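GDSL-like protein (Roseburia intestinalis L1-82, PDB 6HFZ) is a two-domain esterase active on acetylated mannans, removing acetyl groups from the polysaccharide, and may also have acetylxylan esterase activity. Local coordinates at residues A[104-107]-A[108-111]; A[175-179]-A[180-184]. All coordinates share one frame; numbering follows the deposited sequence.

How the contacts relate
From the N terminus, the chain first reaches contact 1. There strand 102-106, an inner strand of the mixed sheet, ends in a tight turn, and the chain goes on to helix 115-129. Two strands and a helix later, helix 173-178 ends in contact 2 and the chain sets off toward helix 196-215. Each contact closes its own short turn. They lie in series and neither nest nor cross. The centres of contact 1 and contact 2 are about 22 Å apart. Contact 1 is buried beside the bound acetate. Contact 2 is partly buried, its centre about 28 Å from the chain centre. The loop after contact 2 carries His193, which hydrogen-bonds the acetate held by Asn110.

Contact 1: residues A[104-107]-A[108-111]. With ACT (acetate ion), chain E.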
loop_
_atom_site.group_PDB
_atom_site.type_symbol
_atom_site.label_atom_id
_atom_site.label_comp_id
_atom_site.label_asym_id
_atom_site.label_seq_id
_atom_site.Cartn_x
_atom_site.Cartn_y
_atom_site.Cartn_z
ATOM N N ILE A 104 -11.154 -0.998 -2.177
ATOM C CA ILE A 104 -10.329 -0.429 -3.272
ATOM C C ILE A 104 -8.855 -0.636 -2.943
ATOM O O ILE A 104 -8.404 -0.331 -1.788
ATOM C CB ILE A 104 -10.655 1.052 -3.505
ATOM C CG1 ILE A 104 -11.890 1.146 -4.405
ATOM C CG2 ILE A 104 -9.433 1.806 -4.103
ATOM C CD1 ILE A 104 -12.488 2.523 -4.540
ATOM N N ILE A 105 -8.125 -1.152 -3.930
ATOM C CA ILE A 105 -6.717 -1.315 -3.821
ATOM C C ILE A 105 -6.030 -0.339 -4.787
ATOM O O ILE A 105 -6.299 -0.355 -5.970
ATOM C CB ILE A 105 -6.304 -2.767 -4.092
ATOM C CG1 ILE A 105 -6.865 -3.740 -3.061
ATOM C CG2 ILE A 105 -4.793 -2.858 -4.168
ATOM C CD1 ILE A 105 -6.603 -5.157 -3.383
ATOM N N GLU A 106 -5.123 0.496 -4.276
ATOM C CA GLU A 106 -4.627 1.652 -5.016
ATOM C C GLU A 106 -3.127 1.828 -4.758
ATOM O O GLU A 106 -2.732 2.574 -3.832
ATOM C CB GLU A 106 -5.441 2.861 -4.553
ATOM C CG GLU A 106 -5.214 4.159 -5.304
ATOM C CD GLU A 106 -3.951 4.927 -4.980
ATOM O OE1 GLU A 106 -3.087 5.020 -5.910
ATOM O OE2 GLU A 106 -3.787 5.386 -3.800
ATOM N N PHE A 107 -2.306 1.151 -5.577
ATOM C CA PHE A 107 -0.849 1.142 -5.398
ATOM C C PHE A 107 -0.106 1.385 -6.725
ATOM O O PHE A 107 1.103 1.212 -6.797
ATOM C CB PHE A 107 -0.378 -0.177 -4.768
ATOM C CG PHE A 107 -0.622 -0.293 -3.289
ATOM C CD1 PHE A 107 -0.003 0.588 -2.394
ATOM C CD2 PHE A 107 -1.510 -1.227 -2.784
ATOM C CE1 PHE A 107 -0.192 0.461 -1.021
ATOM C CE2 PHE A 107 -1.772 -1.277 -1.415
ATOM C CZ PHE A 107 -1.081 -0.473 -0.536
ATOM N N SER A 108 -0.836 1.710 -7.807
ATOM C CA SER A 108 -0.220 1.772 -9.149
ATOM C C SER A 108 0.702 2.982 -9.385
ATOM O O SER A 108 1.386 2.990 -10.437
ATOM C CB SER A 108 -1.290 1.650 -10.243
ATOM O OG SER A 108 -2.086 0.492 -10.000
ATOM N N VAL A 109 0.796 3.967 -8.457
ATOM C CA VAL A 109 1.841 4.981 -8.560
ATOM C C VAL A 109 2.734 4.945 -7.315
ATOM O O VAL A 109 3.455 5.947 -6.995
ATOM C CB VAL A 109 1.285 6.389 -8.806
ATOM C CG1 VAL A 109 0.696 6.509 -10.216
ATOM C CG2 VAL A 109 0.262 6.832 -7.770
ATOM N N ASN A 110 2.725 3.824 -6.607
ATOM C CA ASN A 110 3.642 3.588 -5.500
ATOM C C ASN A 110 4.595 2.447 -5.873
ATOM O O ASN A 110 5.825 2.610 -5.862
ATOM C CB ASN A 110 2.897 3.240 -4.207
ATOM C CG ASN A 110 2.212 4.438 -3.591
ATOM O OD1 ASN A 110 1.008 4.629 -3.776
ATOM N ND2 ASN A 110 2.997 5.305 -2.951
ATOM N N ASP A 111 4.008 1.313 -6.250
ATOM C CA ASP A 111 4.728 0.175 -6.816
ATOM C C ASP A 111 5.465 0.660 -8.069
ATOM O O ASP A 111 4.908 1.424 -8.842
ATOM C CB ASP A 111 3.799 -0.964 -7.238
ATOM C CG ASP A 111 3.151 -1.701 -6.078
ATOM O OD1 ASP A 111 3.169 -1.141 -4.932
ATOM O OD2 ASP A 111 2.650 -2.814 -6.309
HETATM C C ACT E . 2.479 8.486 -2.516
HETATM O O ACT E . 3.214 9.500 -2.304
HETATM O OXT ACT E . 2.295 7.598 -1.678
HETATM C CH3 ACT E . 1.783 8.291 -3.825
HETATM O O HOH W 1 -3.668 -0.390 -7.780
HETATM O O HOH W 2 -3.124 3.446 -8.098
HETATM O O HOH W 3 -1.290 6.554 -3.432
#
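Phe107 O takes two backbone N-H donors, Asn110 N at 3.1 Å and Asp111 N at 3.0 Å, and they close the tight turn that ends strand 102-106. Asp111 packs closely on Phe107 here, with Asp111 OD1 3.7 Å from Phe107 CB. Asn110 CB lies at the edge of the Phe107 ring, 4.3 Å from Phe107 CD1. Asp111 OD2 bonds Ser84 and His155, and Ser108 OG bonds His141 and His155.

The other side is looser and is bridged by water. One water donates to Glu106 OE1 and accepts from Ser108 N. Another donates to Glu106 OE2, which also bonds Thr43, at 2.8 Å, and to Asn110 OD1 at 3.0 Å. With CG anti to its carbonyl carbon (chi1 -73°), Asn110 sends ND2 to acetate OXT at 2.7 Å, in a nearly straight bond (165°). Ser41 N, Gly81 N and His193 NE2 also bond this acetate. Ser108 to Asp111 (Ser-Val-Asn-Asp) resembles the Gly-X-Asn-Asp block of SGNH hydrolases, with serine in the glycine place. The four donors gathered round the acetate are consistent with Asn110 ND2 helping to form an oxyanion hole, as in SGNH hydrolases.

Contact 2: residues A[175-179]-A[180-184]; sequences PEVVA and GRIEN
A salt bridge joins Glu176 and Arg181 across the end of helix 173-178, which closes in a Schellman motif. Arg181 meets the carboxylate side-on with two nitrogens. NE donates to Glu176 OE1 at 2.9 Å, and NH2 to Glu176 OE2 at 2.8 Å. Both oxygens are met on the syn side, and the two flat groups are turned 35° apart. The arginine chain bends at chi3 (-68°), which brings the guanidinium back over the helix end. Ala179 CB then lies over one of its faces, 3.6 Å from Arg181 NH2.

Next come the two backbone bonds of the motif. Arg181 N donates to Glu176 O at 3.0 Å, and Gly180 N to Val177 O at 3.0 Å. A further bond from Ile182 N makes Glu176 O a double acceptor. Gly180 has the positive phi (84°) that turns the chain out of the helix, a conformation that favours glycine.

Beyond these, Ile182 CD1 packs on Glu176 CB, and Val177 CG2 on Ile182 CB. Tyr3 touches both Glu176 and Ile182, and Gln4 N bonds Glu176 OE1. An alanine in place of Glu176 would probably leave the Arg181 guanidinium without its mate and free to turn, and Gln4 N without this acceptor. Asn184 OD1 lies 3.5 Å from Val177 CG1, the two side chains crossing at about a right angle, while Asn184 ND2 bonds Asp191 and Tyr145 O. A single water donates to Val177 O at 2.6 Å and to Ile182 O at 2.9 Å.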
loop_
_atom_site.group_PDB
_atom_site.type_symbol
_atom_site.label_atom_id
_atom_site.label_comp_id
_atom_site.label_asym_id
_atom_site.label_seq_id
_atom_site.Cartn_x
_atom_site.Cartn_y
_atom_site.Cartn_z
ATOM N N PRO A 175 -4.937 11.620 -20.638
ATOM C CA PRO A 175 -5.193 12.052 -22.026
ATOM C C PRO A 175 -5.589 13.522 -22.180
ATOM O O PRO A 175 -5.096 14.181 -23.132
ATOM C CB PRO A 175 -6.324 11.123 -22.500
ATOM C CG PRO A 175 -6.052 9.848 -21.679
ATOM C CD PRO A 175 -5.593 10.348 -20.316
ATOM N N GLU A 176 -6.379 14.061 -21.217
ATOM C CA GLU A 176 -6.767 15.484 -21.264
ATOM C C GLU A 176 -5.582 16.384 -20.881
ATOM O O GLU A 176 -5.402 17.479 -21.455
ATOM C CB GLU A 176 -8.058 15.718 -20.461
ATOM C CG GLU A 176 -9.276 15.078 -21.121
ATOM C CD GLU A 176 -9.584 15.681 -22.488
ATOM O OE1 GLU A 176 -10.100 16.791 -22.516
ATOM O OE2 GLU A 176 -9.187 15.111 -23.522
ATOM N N VAL A 177 -4.693 15.894 -20.007
ATOM C CA VAL A 177 -3.481 16.621 -19.632
ATOM C C VAL A 177 -2.508 16.673 -20.810
ATOM O O VAL A 177 -1.991 17.751 -21.171
ATOM C CB VAL A 177 -2.821 16.042 -18.383
ATOM C CG1 VAL A 177 -1.444 16.643 -18.114
ATOM C CG2 VAL A 177 -3.742 16.207 -17.185
ATOM N N VAL A 178 -2.241 15.527 -21.421
ATOM C CA VAL A 178 -1.218 15.526 -22.465
ATOM C C VAL A 178 -1.696 16.346 -23.689
ATOM O O VAL A 178 -0.870 16.856 -24.430
ATOM C CB VAL A 178 -0.757 14.093 -22.805
ATOM C CG1 VAL A 178 -1.767 13.314 -23.664
ATOM C CG2 VAL A 178 0.630 14.071 -23.455
ATOM N N ALA A 179 -3.003 16.450 -23.923
ATOM C CA ALA A 179 -3.561 17.182 -25.087
ATOM C C ALA A 179 -3.607 18.687 -24.807
ATOM O O ALA A 179 -4.008 19.451 -25.703
ATOM C CB ALA A 179 -4.954 16.703 -25.434
ATOM N N GLY A 180 -3.330 19.062 -23.551
ATOM C CA GLY A 180 -3.240 20.441 -23.098
ATOM C C GLY A 180 -4.584 21.057 -22.728
ATOM O O GLY A 180 -4.674 22.294 -22.605
ATOM N N ARG A 181 -5.612 20.241 -22.503
ATOM C CA ARG A 181 -6.920 20.772 -22.096
ATOM C C ARG A 181 -7.059 20.877 -20.587
ATOM O O ARG A 181 -7.888 21.639 -20.132
ATOM C CB ARG A 181 -8.041 19.956 -22.729
ATOM C CG ARG A 181 -8.222 20.370 -24.192
ATOM C CD ARG A 181 -9.402 19.661 -24.751
ATOM N NE ARG A 181 -9.069 18.253 -24.825
ATOM C CZ ARG A 181 -8.538 17.653 -25.895
ATOM N NH1 ARG A 181 -8.076 18.375 -26.912
ATOM N NH2 ARG A 181 -8.514 16.334 -25.949
ATOM N N ILE A 182 -6.261 20.140 -19.823
ATOM C CA ILE A 182 -6.106 20.408 -18.395
ATOM C C ILE A 182 -4.640 20.750 -18.151
ATOM O O ILE A 182 -3.755 19.926 -18.512
ATOM C CB ILE A 182 -6.482 19.173 -17.557
ATOM C CG1 ILE A 182 -7.939 18.740 -17.732
ATOM C CG2 ILE A 182 -6.097 19.381 -16.100
ATOM C CD1 ILE A 182 -8.263 17.440 -17.082
ATOM N N GLU A 183 -4.346 21.910 -17.565
ATOM C CA GLU A 183 -2.931 22.194 -17.202
ATOM C C GLU A 183 -2.652 21.501 -15.861
ATOM O O GLU A 183 -3.515 21.465 -14.998
ATOM C CB GLU A 183 -2.552 23.679 -17.118
ATOM C CG GLU A 183 -1.048 23.920 -17.420
ATOM C CD GLU A 183 -0.009 23.639 -16.320
ATOM O OE1 GLU A 183 -0.291 23.917 -15.143
ATOM O OE2 GLU A 183 1.108 23.154 -16.642
ATOM N N ASN A 184 -1.470 20.885 -15.750
ATOM C CA ASN A 184 -1.133 20.020 -14.625
ATOM C C ASN A 184 -1.496 20.670 -13.288
ATOM O O ASN A 184 -2.088 20.027 -12.434
ATOM C CB ASN A 184 0.352 19.657 -14.601
ATOM C CG ASN A 184 0.747 18.844 -15.815
ATOM O OD1 ASN A 184 0.508 19.254 -16.953
ATOM N ND2 ASN A 184 1.380 17.705 -15.570
HETATM O O HOH W 4 -1.327 20.052 -20.037
#